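Local coordinates for protein antigen 43 (Escherichia coli, PDB 4KH3) that mediates self-association of bacterial cells, a Velcro-like clumping through its secreted autotransporter passenger domain that probably also favours biofilm formation, at residues G349-G354 against A364-L369. Numbering follows the deposited sequence.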
loop_
_atom_site.group_PDB
_atom_site.type_symbol
_atom_site.label_atom_id
_atom_site.label_comp_id
_atom_site.label_asym_id
_atom_site.label_seq_id
_atom_site.Cartn_x
_atom_site.Cartn_y
_atom_site.Cartn_z
ATOM N N GLY A 349 3.834 -26.488 9.977
ATOM C CA GLY A 349 4.155 -26.390 8.571
ATOM C C GLY A 349 5.505 -26.972 8.247
ATOM O O GLY A 349 6.087 -27.698 9.049
ATOM N N THR A 350 6.011 -26.647 7.064
ATOM C CA THR A 350 7.303 -27.154 6.634
ATOM C C THR A 350 8.217 -26.028 6.118
ATOM O O THR A 350 7.795 -25.185 5.327
ATOM C CB THR A 350 7.133 -28.276 5.571
ATOM O OG1 THR A 350 6.286 -27.813 4.518
ATOM C CG2 THR A 350 6.483 -29.506 6.184
ATOM N N ARG A 351 9.467 -26.019 6.575
ATOM C CA ARG A 351 10.475 -25.083 6.067
ATOM C C ARG A 351 10.849 -25.377 4.618
ATOM O O ARG A 351 10.423 -26.383 4.040
ATOM C CB ARG A 351 11.739 -25.121 6.932
ATOM C CG ARG A 351 11.534 -24.645 8.365
ATOM C CD ARG A 351 12.075 -25.665 9.372
ATOM N NE ARG A 351 13.414 -26.127 9.013
ATOM C CZ ARG A 351 14.461 -26.118 9.833
ATOM N NH1 ARG A 351 14.340 -25.678 11.082
ATOM N NH2 ARG A 351 15.634 -26.550 9.402
ATOM N N SER A 352 11.655 -24.488 4.041
ATOM C CA SER A 352 12.111 -24.628 2.659
ATOM C C SER A 352 12.881 -25.929 2.472
ATOM O O SER A 352 12.756 -26.599 1.438
ATOM C CB SER A 352 12.983 -23.438 2.260
ATOM O OG SER A 352 12.982 -22.440 3.266
ATOM N N ASP A 353 13.662 -26.292 3.489
ATOM C CA ASP A 353 14.483 -27.502 3.436
ATOM C C ASP A 353 13.678 -28.792 3.572
ATOM O O ASP A 353 14.222 -29.882 3.426
ATOM C CB ASP A 353 15.621 -27.451 4.469
ATOM C CG ASP A 353 15.130 -27.202 5.888
ATOM O OD1 ASP A 353 13.938 -27.442 6.183
ATOM O OD2 ASP A 353 15.951 -26.773 6.722
ATOM N N GLY A 354 12.384 -28.664 3.852
ATOM C CA GLY A 354 11.502 -29.816 3.935
ATOM C C GLY A 354 11.212 -30.285 5.353
ATOM O O GLY A 354 10.351 -31.133 5.562
ATOM N N ALA A 364 7.826 -24.286 20.964
ATOM C CA ALA A 364 8.267 -24.123 19.592
ATOM C C ALA A 364 9.260 -25.222 19.271
ATOM O O ALA A 364 10.089 -25.583 20.111
ATOM C CB ALA A 364 8.906 -22.761 19.402
ATOM N N ASP A 365 9.182 -25.757 18.058
ATOM C CA ASP A 365 10.092 -26.814 17.668
ATOM C C ASP A 365 10.546 -26.641 16.232
ATOM O O ASP A 365 9.727 -26.614 15.311
ATOM C CB ASP A 365 9.453 -28.202 17.850
ATOM C CG ASP A 365 10.372 -29.335 17.378
ATOM O OD1 ASP A 365 11.538 -29.398 17.834
ATOM O OD2 ASP A 365 9.940 -30.154 16.533
ATOM N N ALA A 366 11.861 -26.517 16.067
ATOM C CA ALA A 366 12.506 -26.530 14.763
ATOM C C ALA A 366 12.161 -25.308 13.897
ATOM O O ALA A 366 12.130 -25.391 12.672
ATOM C CB ALA A 366 12.210 -27.832 14.037
ATOM N N LEU A 367 11.913 -24.177 14.549
ATOM C CA LEU A 367 11.763 -22.903 13.852
ATOM C C LEU A 367 13.000 -22.564 13.035
ATOM O O LEU A 367 14.123 -22.652 13.528
ATOM C CB LEU A 367 11.529 -21.782 14.853
ATOM C CG LEU A 367 10.162 -21.806 15.508
ATOM C CD1 LEU A 367 10.037 -20.593 16.362
ATOM C CD2 LEU A 367 9.080 -21.838 14.455
ATOM N N MET A 368 12.793 -22.192 11.779
ATOM C CA MET A 368 13.882 -21.702 10.951
ATOM C C MET A 368 13.602 -20.245 10.661
ATOM O O MET A 368 12.611 -19.919 10.014
ATOM C CB MET A 368 13.986 -22.496 9.651
ATOM C CG MET A 368 14.850 -21.824 8.594
ATOM S SD MET A 368 16.584 -21.650 9.073
ATOM C CE MET A 368 17.182 -23.305 8.724
ATOM N N LEU A 369 14.451 -19.362 11.168
ATOM C CA LEU A 369 14.229 -17.932 10.987
ATOM C C LEU A 369 15.284 -17.287 10.074
ATOM O O LEU A 369 16.362 -16.912 10.531
ATOM C CB LEU A 369 14.177 -17.234 12.344
ATOM C CG LEU A 369 13.167 -17.774 13.370
ATOM C CD1 LEU A 369 13.471 -17.225 14.754
ATOM C CD2 LEU A 369 11.750 -17.415 12.984
#
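Arg-351 holds CG anti to its own carbonyl carbon (chi1 -65°), 3.5 Å from Met-368 CB; bends at chi2 and chi3 then help turn its guanidinium to Ala-366 O. The two side chains cross at about a right angle. Met-368 CB also sits over one guanidinium face, offset toward the rim, and bends at chi2 and chi3 help carry Met-368 CE to 3.7 Å from Arg-351 NH2. A long, unbranched side chain suits this place, packing methylene and methyl on a flat cation.

At the edge, Arg-351 NH1 donates to Ala-366 O at 2.7 Å, from above the carbonyl plane. Ala-366, with a positive phi of 67°, belongs to the break in strand 363-370. Asp-353 forms a side-on salt bridge, nearly coplanar with the guanidinium: Arg-351 NE meets Asp-353 OD1 (3.2 Å) and Arg-351 NH2 meets Asp-353 OD2 (2.7 Å), each through a syn lone pair; Lys-355 N also bonds OD1. Gly-354 N closes the type I turn onto Arg-351 O, where a CB would jam against Asp-353 O.

Strand 356-360, antiparallel to strands 346-350 and 363-370 and between them in this beta-helix, supplies Phe-357 against Arg-351. Three engaged nitrogens fix the guanidinium's rotation; the carboxylate probably offsets much of its charge, while Ala-366 O occupies NH1.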